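ABC transporter periplasmic peptide-binding protein (Pseudoalteromonas, PDB 4QFL) binds dipeptides in the periplasm, here Ala-Phe, and probably hands them to a partner ABC transporter for uptake into the cell. Local coordinates at residues 217-220 against 221-224; 460-464 against 465-469; 481-484 against 485-489. All coordinates share one frame; numbering follows the deposited sequence.

Read from the N terminus, the three contacts come in series; none nests within or crosses another, and each joins two adjoining segments, with contacts mostly between residues a few positions apart. Interaction 1 closes the tight turn between strands 213-219 and 223-228, a hairpin whose second strand pairs with strand 241-246. Some 240 residues later, on the opposite side of the chain's centre, interaction 2 caps the start of helix 465-475, where the preceding loop enters it, and interaction 3 lies near the start of the following helix, 480-497. The centres of interactions 2 and 3 are about 17 Å apart, and Phe467 and Tyr487 help to pack these two helices together; the centre of interaction 1 lies about 39 and 45 Å from theirs.

Interaction 1 of 3, residues 217-220 against 221-224; sequences EYRR and DHLV
Arg219 and Leu223 exchange two backbone hydrogen bonds at the end of a hairpin, a small example of how the turn of a beta hairpin accounts for its polar atoms. Arg219 N gives to Leu223 O at 2.8 Å, and Leu223 N returns a bond to Arg219 O in the carbonyl plane, on a lone pair. The same Arg219 O takes a second donor, His222 N, at 2.8 Å, which stands above the carbonyl plane. Two bonds thus grip one oxygen, and His222 and Leu223 together face Arg219. The side chains of Arg219 and His222 run side by side, pointing the same way. Arg219 NE donates to His222 ND1 over 2.7 Å; it lies in the imidazole plane, although the guanidinium and ring planes stand 79° apart and the N-H...N angle is only 137°. With the arginine as donor, ND1 is probably the unprotonated nitrogen of the ring. His222 CG is anti to its backbone nitrogen (chi1 -179°), which carries the ring out alongside the arginine, whose own chain is bent at chi2 and chi3. Leu223 CD1 meets Arg219 CG at 3.6 Å on the same face of the hairpin. On the other face lie Tyr218 and Val224, a non-hydrogen-bonded pair; Leu223 O sits at the edge of the tyrosine ring, 3.3 Å from Tyr218 CD1. Tyr218 OH is bonded to Asn38, and Glu217 OE1 forms a salt bridge with Arg225. The arrangement is a classic beta bulge next to the turn of an antiparallel beta hairpin.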
ATOM      1  N   GLU A 217      -4.016  15.332 -18.405  1.00 23.67           N
ATOM      2  CA  GLU A 217      -5.177  16.022 -17.863  1.00 24.76           C
ATOM      3  C   GLU A 217      -5.712  15.375 -16.585  1.00 22.48           C
ATOM      4  O   GLU A 217      -5.594  14.171 -16.385  1.00 20.10           O
ATOM      5  CB  GLU A 217      -6.269  16.024 -18.936  1.00 28.28           C
ATOM      6  CG  GLU A 217      -7.505  16.841 -18.629  1.00 30.76           C
ATOM      7  CD  GLU A 217      -8.573  16.662 -19.693  1.00 35.09           C
ATOM      8  OE1 GLU A 217      -8.215  16.302 -20.835  1.00 41.37           O
ATOM      9  OE2 GLU A 217      -9.767  16.867 -19.390  1.00 41.25           O
ATOM     10  N   TYR A 218      -6.321  16.189 -15.735  1.00 21.85           N
ATOM     11  CA  TYR A 218      -6.947  15.707 -14.514  1.00 24.61           C
ATOM     12  C   TYR A 218      -8.162  16.567 -14.142  1.00 26.00           C
ATOM     13  O   TYR A 218      -8.036  17.771 -13.926  1.00 27.51           O
ATOM     14  CB  TYR A 218      -5.914  15.685 -13.384  1.00 25.50           C
ATOM     15  CG  TYR A 218      -6.451  15.423 -11.984  1.00 26.10           C
ATOM     16  CD1 TYR A 218      -7.294  14.344 -11.716  1.00 22.65           C
ATOM     17  CD2 TYR A 218      -6.086  16.250 -10.923  1.00 26.14           C
ATOM     18  CE1 TYR A 218      -7.763  14.106 -10.430  1.00 25.24           C
ATOM     19  CE2 TYR A 218      -6.552  16.021  -9.643  1.00 25.97           C
ATOM     20  CZ  TYR A 218      -7.384  14.953  -9.401  1.00 22.80           C
ATOM     21  OH  TYR A 218      -7.823  14.755  -8.119  1.00 27.44           O
ATOM     22  N   ARG A 219      -9.342  15.954 -14.102  1.00 25.36           N
ATOM     23  CA  ARG A 219     -10.533  16.621 -13.585  1.00 26.07           C
ATOM     24  C   ARG A 219     -10.780  16.059 -12.201  1.00 25.44           C
ATOM     25  O   ARG A 219     -11.080  14.870 -12.068  1.00 23.37           O
ATOM     26  CB  ARG A 219     -11.756  16.317 -14.445  1.00 27.92           C
ATOM     27  CG  ARG A 219     -11.565  16.506 -15.933  1.00 33.92           C
ATOM     28  CD  ARG A 219     -12.780  17.213 -16.536  1.00 41.20           C
ATOM     29  NE  ARG A 219     -14.046  16.776 -15.941  1.00 44.66           N
ATOM     30  CZ  ARG A 219     -15.147  17.525 -15.889  1.00 48.18           C
ATOM     31  NH1 ARG A 219     -15.139  18.757 -16.388  1.00 50.15           N
ATOM     32  NH2 ARG A 219     -16.258  17.049 -15.334  1.00 44.73           N
ATOM     33  N   ARG A 220     -10.664  16.887 -11.169  1.00 26.31           N
ATOM     34  CA  ARG A 220     -10.752  16.347  -9.819  1.00 26.59           C
ATOM     35  C   ARG A 220     -12.045  15.556  -9.584  1.00 26.13           C
ATOM     36  O   ARG A 220     -13.151  16.057  -9.799  1.00 26.34           O
ATOM     37  CB  ARG A 220     -10.509  17.411  -8.740  1.00 29.20           C
ATOM     38  CG  ARG A 220     -11.343  18.659  -8.857  1.00 36.14           C
ATOM     39  CD  ARG A 220     -11.401  19.384  -7.512  1.00 43.36           C
ATOM     40  NE  ARG A 220     -10.140  20.028  -7.132  1.00 49.68           N
ATOM     41  CZ  ARG A 220      -9.969  21.348  -7.031  1.00 51.58           C
ATOM     42  NH1 ARG A 220     -10.974  22.174  -7.281  1.00 54.86           N
ATOM     43  NH2 ARG A 220      -8.791  21.847  -6.676  1.00 52.01           N
ATOM     44  N   ASP A 221     -11.863  14.301  -9.181  1.00 24.01           N
ATOM     45  CA  ASP A 221     -12.946  13.385  -8.850  1.00 24.32           C
ATOM     46  C   ASP A 221     -13.621  12.806 -10.081  1.00 24.93           C
ATOM     47  O   ASP A 221     -14.503  11.960  -9.964  1.00 26.96           O
ATOM     48  CB  ASP A 221     -13.964  14.050  -7.920  1.00 23.85           C
ATOM     49  CG  ASP A 221     -13.384  14.344  -6.546  1.00 26.59           C
ATOM     50  OD1 ASP A 221     -12.848  13.405  -5.909  1.00 25.34           O
ATOM     51  OD2 ASP A 221     -13.446  15.512  -6.109  1.00 26.46           O
ATOM     52  N   HIS A 222     -13.197  13.233 -11.266  1.00 25.60           N
ATOM     53  CA  HIS A 222     -13.857  12.775 -12.487  1.00 24.60           C
ATOM     54  C   HIS A 222     -12.937  11.925 -13.332  1.00 23.15           C
ATOM     55  O   HIS A 222     -13.245  10.774 -13.614  1.00 18.81           O
ATOM     56  CB  HIS A 222     -14.402  13.938 -13.319  1.00 27.40           C
ATOM     57  CG  HIS A 222     -15.101  13.504 -14.574  1.00 32.02           C
ATOM     58  ND1 HIS A 222     -15.251  14.329 -15.671  1.00 34.54           N
ATOM     59  CD2 HIS A 222     -15.692  12.330 -14.908  1.00 30.89           C
ATOM     60  CE1 HIS A 222     -15.903  13.684 -16.621  1.00 32.58           C
ATOM     61  NE2 HIS A 222     -16.182  12.469 -16.184  1.00 31.15           N
ATOM     62  N   LEU A 223     -11.805  12.477 -13.745  1.00 20.56           N
ATOM     63  CA  LEU A 223     -10.920  11.673 -14.568  1.00 22.84           C
ATOM     64  C   LEU A 223      -9.457  12.054 -14.577  1.00 21.49           C
ATOM     65  O   LEU A 223      -9.071  13.153 -14.198  1.00 23.71           O
ATOM     66  CB  LEU A 223     -11.437  11.560 -16.004  1.00 23.76           C
ATOM     67  CG  LEU A 223     -11.543  12.779 -16.912  1.00 27.38           C
ATOM     68  CD1 LEU A 223     -10.201  13.446 -17.200  1.00 27.14           C
ATOM     69  CD2 LEU A 223     -12.191  12.336 -18.208  1.00 30.56           C
ATOM     70  N   VAL A 224      -8.647  11.099 -15.007  1.00 19.76           N
ATOM     71  CA  VAL A 224      -7.257  11.357 -15.294  1.00 19.46           C
ATOM     72  C   VAL A 224      -6.944  10.802 -16.678  1.00 20.44           C
ATOM     73  O   VAL A 224      -7.379   9.712 -17.049  1.00 20.22           O
ATOM     74  CB  VAL A 224      -6.316  10.830 -14.181  1.00 20.46           C
ATOM     75  CG1 VAL A 224      -6.965   9.704 -13.425  1.00 25.16           C
ATOM     76  CG2 VAL A 224      -4.959  10.432 -14.740  1.00 19.40           C
TER

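Interaction 2 of 3, residues 460-464 against 465-469; sequences ANWCN and PEFDL
A helix N-cap organises this contact: Asn464 stands immediately before helix 465-475, and its side chain receives the amide of Phe467. The Phe467 N to Asn464 OD1 bond is 3.1 Å long and fairly straight at hydrogen (159°), yet the donor sits well above the plane of the side-chain amide. With CG anti to the backbone nitrogen (chi1 -174°), the Asn464 side chain reaches forward over the first turn. Its backbone oxygen meanwhile accepts Asp468 N at 3.0 Å, the first i to i+4 bond of the helix. A water ties the loop to the same turn, taking a bond from Asn464 N at 2.8 Å and bonded to Asp468 OD1 at 2.7 Å; Asp468 OD2 accepts from Cys450 N. Next to the cap, Asn464 CB lies over a face of Trp462. The side chains of Trp462 and Phe467 run at about a right angle, and their ring planes are 59° apart, an oblique aromatic pair with Trp462 CZ3 3.6 Å from Phe467 CG. Both aromatics also touch Leu448, and Phe467 packs on Ala490, Met493 and Ile494 of helix 480-497. The Cys463-Cys450 disulfide ties the loop to helix 450-454; the whole is an asparagine N-cap at a loop-to-helix junction.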
ATOM      1  N   ALA A 460      -3.714   1.020  14.899  1.00 16.42           N
ATOM      2  CA  ALA A 460      -3.872   0.628  16.297  1.00 16.78           C
ATOM      3  C   ALA A 460      -3.340   1.685  17.276  1.00 15.80           C
ATOM      4  O   ALA A 460      -3.449   1.532  18.490  1.00 16.63           O
ATOM      5  CB  ALA A 460      -3.197  -0.713  16.548  1.00 17.75           C
ATOM      6  N   ASN A 461      -2.757   2.752  16.745  1.00 17.59           N
ATOM      7  CA  ASN A 461      -2.243   3.815  17.587  1.00 19.50           C
ATOM      8  C   ASN A 461      -1.408   3.198  18.695  1.00 18.25           C
ATOM      9  O   ASN A 461      -1.588   3.500  19.870  1.00 19.52           O
ATOM     10  CB  ASN A 461      -3.412   4.590  18.182  1.00 19.43           C
ATOM     11  CG  ASN A 461      -3.013   5.964  18.689  1.00 20.05           C
ATOM     12  OD1 ASN A 461      -1.913   6.461  18.407  1.00 18.57           O
ATOM     13  ND2 ASN A 461      -3.918   6.595  19.433  1.00 20.22           N
ATOM     14  N   TRP A 462      -0.496   2.320  18.303  1.00 17.95           N
ATOM     15  CA  TRP A 462       0.203   1.431  19.232  1.00 18.62           C
ATOM     16  C   TRP A 462       1.714   1.571  19.105  1.00 21.11           C
ATOM     17  O   TRP A 462       2.326   1.085  18.145  1.00 20.13           O
ATOM     18  CB  TRP A 462      -0.216  -0.006  18.924  1.00 19.32           C
ATOM     19  CG  TRP A 462       0.196  -1.095  19.870  1.00 17.76           C
ATOM     20  CD1 TRP A 462      -0.275  -1.312  21.139  1.00 17.90           C
ATOM     21  CD2 TRP A 462       1.094  -2.186  19.582  1.00 20.32           C
ATOM     22  NE1 TRP A 462       0.299  -2.448  21.665  1.00 20.04           N
ATOM     23  CE2 TRP A 462       1.136  -3.002  20.734  1.00 18.61           C
ATOM     24  CE3 TRP A 462       1.870  -2.542  18.468  1.00 18.18           C
ATOM     25  CZ2 TRP A 462       1.926  -4.158  20.798  1.00 17.71           C
ATOM     26  CZ3 TRP A 462       2.658  -3.692  18.539  1.00 17.40           C
ATOM     27  CH2 TRP A 462       2.676  -4.482  19.695  1.00 18.10           C
ATOM     28  N   CYS A 463       2.320   2.255  20.066  1.00 21.94           N
ATOM     29  CA  CYS A 463       3.766   2.339  20.099  1.00 19.48           C
ATOM     30  C   CYS A 463       4.292   1.414  21.186  1.00 21.88           C
ATOM     31  O   CYS A 463       4.111   1.674  22.370  1.00 21.47           O
ATOM     32  CB  CYS A 463       4.222   3.773  20.335  1.00 22.46           C
ATOM     33  SG  CYS A 463       6.014   3.962  20.411  1.00 25.70           S
ATOM     34  N   ASN A 464       4.923   0.323  20.764  1.00 19.92           N
ATOM     35  CA  ASN A 464       5.486  -0.666  21.681  1.00 20.88           C
ATOM     36  C   ASN A 464       6.961  -0.865  21.341  1.00 21.78           C
ATOM     37  O   ASN A 464       7.311  -1.603  20.413  1.00 20.16           O
ATOM     38  CB  ASN A 464       4.701  -1.980  21.578  1.00 21.34           C
ATOM     39  CG  ASN A 464       5.127  -3.009  22.610  1.00 20.67           C
ATOM     40  OD1 ASN A 464       6.304  -3.144  22.915  1.00 24.03           O
ATOM     41  ND2 ASN A 464       4.162  -3.740  23.152  1.00 23.69           N
ATOM     42  N   PRO A 465       7.842  -0.168  22.069  1.00 20.50           N
ATOM     43  CA  PRO A 465       9.272  -0.242  21.738  1.00 21.54           C
ATOM     44  C   PRO A 465       9.828  -1.673  21.809  1.00 20.51           C
ATOM     45  O   PRO A 465      10.769  -2.018  21.107  1.00 18.90           O
ATOM     46  CB  PRO A 465       9.915   0.671  22.791  1.00 25.55           C
ATOM     47  CG  PRO A 465       8.817   1.671  23.139  1.00 21.24           C
ATOM     48  CD  PRO A 465       7.550   0.852  23.096  1.00 22.71           C
ATOM     49  N   GLU A 466       9.231  -2.493  22.660  1.00 19.72           N
ATOM     50  CA  GLU A 466       9.601  -3.888  22.795  1.00 20.10           C
ATOM     51  C   GLU A 466       9.374  -4.638  21.480  1.00 19.91           C
ATOM     52  O   GLU A 466      10.232  -5.389  21.026  1.00 20.16           O
ATOM     53  CB  GLU A 466       8.797  -4.504  23.933  1.00 20.79           C
ATOM     54  CG  GLU A 466       9.254  -4.036  25.330  1.00 26.36           C
ATOM     55  CD  GLU A 466       8.973  -2.550  25.660  1.00 29.12           C
ATOM     56  OE1 GLU A 466       9.849  -1.928  26.310  1.00 30.33           O
ATOM     57  OE2 GLU A 466       7.885  -2.014  25.312  1.00 28.20           O
ATOM     58  N   PHE A 467       8.216  -4.405  20.879  1.00 18.91           N
ATOM     59  CA  PHE A 467       7.865  -4.929  19.560  1.00 19.99           C
ATOM     60  C   PHE A 467       8.857  -4.431  18.509  1.00 18.50           C
ATOM     61  O   PHE A 467       9.374  -5.207  17.715  1.00 16.95           O
ATOM     62  CB  PHE A 467       6.433  -4.486  19.209  1.00 18.48           C
ATOM     63  CG  PHE A 467       5.997  -4.855  17.822  1.00 19.28           C
ATOM     64  CD1 PHE A 467       5.635  -6.152  17.515  1.00 18.73           C
ATOM     65  CD2 PHE A 467       5.934  -3.897  16.828  1.00 19.68           C
ATOM     66  CE1 PHE A 467       5.227  -6.477  16.239  1.00 17.66           C
ATOM     67  CE2 PHE A 467       5.533  -4.225  15.559  1.00 16.38           C
ATOM     68  CZ  PHE A 467       5.185  -5.504  15.266  1.00 18.32           C
ATOM     69  N   ASP A 468       9.135  -3.128  18.535  1.00 20.04           N
ATOM     70  CA  ASP A 468       9.991  -2.484  17.531  1.00 18.59           C
ATOM     71  C   ASP A 468      11.396  -3.048  17.574  1.00 17.47           C
ATOM     72  O   ASP A 468      12.070  -3.160  16.549  1.00 19.83           O
ATOM     73  CB  ASP A 468      10.078  -0.971  17.772  1.00 20.03           C
ATOM     74  CG  ASP A 468       8.829  -0.232  17.353  1.00 20.90           C
ATOM     75  OD1 ASP A 468       7.801  -0.893  17.073  1.00 22.88           O
ATOM     76  OD2 ASP A 468       8.875   1.014  17.316  1.00 23.13           O
ATOM     77  N   LEU A 469      11.839  -3.381  18.778  1.00 19.15           N
ATOM     78  CA  LEU A 469      13.164  -3.941  18.959  1.00 20.01           C
ATOM     79  C   LEU A 469      13.272  -5.256  18.196  1.00 18.96           C
ATOM     80  O   LEU A 469      14.303  -5.547  17.595  1.00 20.18           O
ATOM     81  CB  LEU A 469      13.476  -4.138  20.441  1.00 21.31           C
ATOM     82  CG  LEU A 469      14.921  -4.508  20.739  1.00 21.78           C
ATOM     83  CD1 LEU A 469      15.859  -3.521  20.064  1.00 22.26           C
ATOM     84  CD2 LEU A 469      15.128  -4.517  22.222  1.00 19.30           C
TER
HETATM   85  O   HOH W   1       5.321  -0.454  18.150  1.00 19.49           O

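Interaction 3 of 3, residues 481-484 against 485-489; sequences NLRK and QYYDA
Arg483 and Tyr487, one turn apart, lie side by side and point the same way, a clear case of i to i+4 pairing along a helix. The guanidinium and phenol planes are 63° apart, and Arg483 CZ comes up at the edge of the tyrosine ring, in its plane. Arg483 NH2 gives a hydrogen bond to Tyr487 OH at 2.8 Å, the hydroxyl being tilted 21° from the guanidinium plane. A bend at chi3 (66°) turns the arginine's end along the ring. The same NH2 also forms a salt bridge with Asp439, so two partners help to fix the group, and Tyr487 meets Phe444 with the ring planes nearly parallel. On a neighbouring flank Lys484 and Asp488 approach at a slant. The salt bridge between Lys484 NZ and Asp488 OD1 is long, at 3.4 Å, and weak; the stronger partner of NZ is Glu346. Gln485 runs beside Leu482 in the same direction, its OE1 3.6 Å from Leu482 CD2. The backbone itself keeps the helical pattern, with Tyr487 N donating to Arg483 O at 2.8 Å and Tyr486 N to Leu482 O at 3.3 Å. Arg483, Tyr486 and Tyr487 also touch helix 465-475, placing this flank at the packing of two successive helices. Side-chain pairs spaced i to i+3 and i to i+4 over i to i+4 backbone bonds are characteristic of an alpha helix, here the first turns of helix 480-497.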
ATOM      1  N   ASN A 481      17.094 -17.438   8.528  1.00 23.99           N
ATOM      2  CA  ASN A 481      16.684 -18.185   9.706  1.00 26.76           C
ATOM      3  C   ASN A 481      16.581 -17.265  10.932  1.00 26.04           C
ATOM      4  O   ASN A 481      15.643 -17.364  11.730  1.00 25.04           O
ATOM      5  CB  ASN A 481      17.637 -19.360   9.973  1.00 29.55           C
ATOM      6  CG  ASN A 481      17.732 -20.329   8.790  1.00 36.34           C
ATOM      7  OD1 ASN A 481      16.718 -20.840   8.302  1.00 34.15           O
ATOM      8  ND2 ASN A 481      18.958 -20.581   8.325  1.00 34.03           N
ATOM      9  N   LEU A 482      17.545 -16.361  11.072  1.00 25.10           N
ATOM     10  CA  LEU A 482      17.540 -15.412  12.179  1.00 24.47           C
ATOM     11  C   LEU A 482      16.363 -14.432  12.059  1.00 23.23           C
ATOM     12  O   LEU A 482      15.608 -14.243  13.012  1.00 21.74           O
ATOM     13  CB  LEU A 482      18.881 -14.676  12.250  1.00 26.55           C
ATOM     14  CG  LEU A 482      20.068 -15.637  12.420  1.00 33.05           C
ATOM     15  CD1 LEU A 482      21.446 -15.006  12.111  1.00 31.58           C
ATOM     16  CD2 LEU A 482      20.031 -16.227  13.829  1.00 31.60           C
ATOM     17  N   ARG A 483      16.198 -13.841  10.877  1.00 21.07           N
ATOM     18  CA  ARG A 483      15.062 -12.955  10.608  1.00 21.13           C
ATOM     19  C   ARG A 483      13.750 -13.598  11.046  1.00 19.84           C
ATOM     20  O   ARG A 483      12.941 -12.983  11.743  1.00 19.49           O
ATOM     21  CB  ARG A 483      15.008 -12.574   9.118  1.00 21.51           C
ATOM     22  CG  ARG A 483      16.254 -11.804   8.624  1.00 20.84           C
ATOM     23  CD  ARG A 483      16.029 -11.101   7.298  1.00 19.48           C
ATOM     24  NE  ARG A 483      15.035 -10.040   7.428  1.00 16.55           N
ATOM     25  CZ  ARG A 483      14.406  -9.467   6.408  1.00 19.09           C
ATOM     26  NH1 ARG A 483      14.668  -9.845   5.164  1.00 18.74           N
ATOM     27  NH2 ARG A 483      13.511  -8.513   6.642  1.00 18.10           N
ATOM     28  N   LYS A 484      13.538 -14.849  10.658  1.00 22.83           N
ATOM     29  CA  LYS A 484      12.274 -15.499  10.980  1.00 21.28           C
ATOM     30  C   LYS A 484      12.072 -15.723  12.482  1.00 19.85           C
ATOM     31  O   LYS A 484      10.949 -15.685  12.973  1.00 19.74           O
ATOM     32  CB  LYS A 484      12.082 -16.798  10.208  1.00 21.70           C
ATOM     33  CG  LYS A 484      10.672 -17.346  10.381  1.00 22.86           C
ATOM     34  CD  LYS A 484      10.517 -18.766   9.846  1.00 29.14           C
ATOM     35  CE  LYS A 484       9.394 -19.516  10.582  1.00 25.71           C
ATOM     36  NZ  LYS A 484       8.068 -19.106  10.088  1.00 28.46           N
ATOM     37  N   GLN A 485      13.155 -15.937  13.215  1.00 22.92           N
ATOM     38  CA  GLN A 485      13.056 -16.043  14.672  1.00 23.82           C
ATOM     39  C   GLN A 485      12.430 -14.792  15.255  1.00 19.36           C
ATOM     40  O   GLN A 485      11.511 -14.846  16.071  1.00 19.73           O
ATOM     41  CB  GLN A 485      14.434 -16.223  15.290  1.00 23.46           C
ATOM     42  CG  GLN A 485      14.935 -17.639  15.257  1.00 31.13           C
ATOM     43  CD  GLN A 485      16.249 -17.775  15.973  1.00 33.82           C
ATOM     44  OE1 GLN A 485      17.135 -16.930  15.824  1.00 36.87           O
ATOM     45  NE2 GLN A 485      16.381 -18.825  16.780  1.00 38.79           N
ATOM     46  N   TYR A 486      12.942 -13.652  14.824  1.00 18.98           N
ATOM     47  CA  TYR A 486      12.392 -12.387  15.269  1.00 18.76           C
ATOM     48  C   TYR A 486      10.980 -12.174  14.732  1.00 19.02           C
ATOM     49  O   TYR A 486      10.094 -11.748  15.467  1.00 17.06           O
ATOM     50  CB  TYR A 486      13.336 -11.239  14.900  1.00 20.24           C
ATOM     51  CG  TYR A 486      14.637 -11.341  15.652  1.00 18.92           C
ATOM     52  CD1 TYR A 486      14.647 -11.326  17.041  1.00 21.11           C
ATOM     53  CD2 TYR A 486      15.849 -11.475  14.992  1.00 21.10           C
ATOM     54  CE1 TYR A 486      15.831 -11.434  17.755  1.00 24.60           C
ATOM     55  CE2 TYR A 486      17.047 -11.584  15.705  1.00 22.82           C
ATOM     56  CZ  TYR A 486      17.025 -11.562  17.086  1.00 22.42           C
ATOM     57  OH  TYR A 486      18.190 -11.672  17.817  1.00 30.74           O
ATOM     58  N   TYR A 487      10.765 -12.494  13.462  1.00 19.35           N
ATOM     59  CA  TYR A 487       9.424 -12.382  12.901  1.00 19.27           C
ATOM     60  C   TYR A 487       8.463 -13.340  13.583  1.00 19.89           C
ATOM     61  O   TYR A 487       7.290 -13.029  13.733  1.00 18.83           O
ATOM     62  CB  TYR A 487       9.429 -12.553  11.382  1.00 16.91           C
ATOM     63  CG  TYR A 487      10.080 -11.381  10.709  1.00 17.65           C
ATOM     64  CD1 TYR A 487       9.765 -10.082  11.096  1.00 19.23           C
ATOM     65  CD2 TYR A 487      11.042 -11.556   9.721  1.00 20.33           C
ATOM     66  CE1 TYR A 487      10.376  -8.993  10.509  1.00 19.97           C
ATOM     67  CE2 TYR A 487      11.657 -10.470   9.120  1.00 17.41           C
ATOM     68  CZ  TYR A 487      11.322  -9.191   9.523  1.00 18.32           C
ATOM     69  OH  TYR A 487      11.930  -8.101   8.936  1.00 22.50           O
ATOM     70  N   ASP A 488       8.958 -14.499  14.015  1.00 18.12           N
ATOM     71  CA  ASP A 488       8.128 -15.393  14.812  1.00 19.60           C
ATOM     72  C   ASP A 488       7.689 -14.712  16.104  1.00 19.11           C
ATOM     73  O   ASP A 488       6.513 -14.745  16.474  1.00 18.96           O
ATOM     74  CB  ASP A 488       8.874 -16.687  15.151  1.00 21.39           C
ATOM     75  CG  ASP A 488       8.996 -17.619  13.970  1.00 24.98           C
ATOM     76  OD1 ASP A 488       8.253 -17.427  12.997  1.00 25.74           O
ATOM     77  OD2 ASP A 488       9.826 -18.551  14.013  1.00 26.35           O
ATOM     78  N   ALA A 489       8.644 -14.109  16.799  1.00 17.69           N
ATOM     79  CA  ALA A 489       8.340 -13.501  18.081  1.00 18.13           C
ATOM     80  C   ALA A 489       7.379 -12.337  17.858  1.00 19.40           C
ATOM     81  O   ALA A 489       6.515 -12.057  18.695  1.00 19.62           O
ATOM     82  CB  ALA A 489       9.628 -13.038  18.772  1.00 18.92           C
TER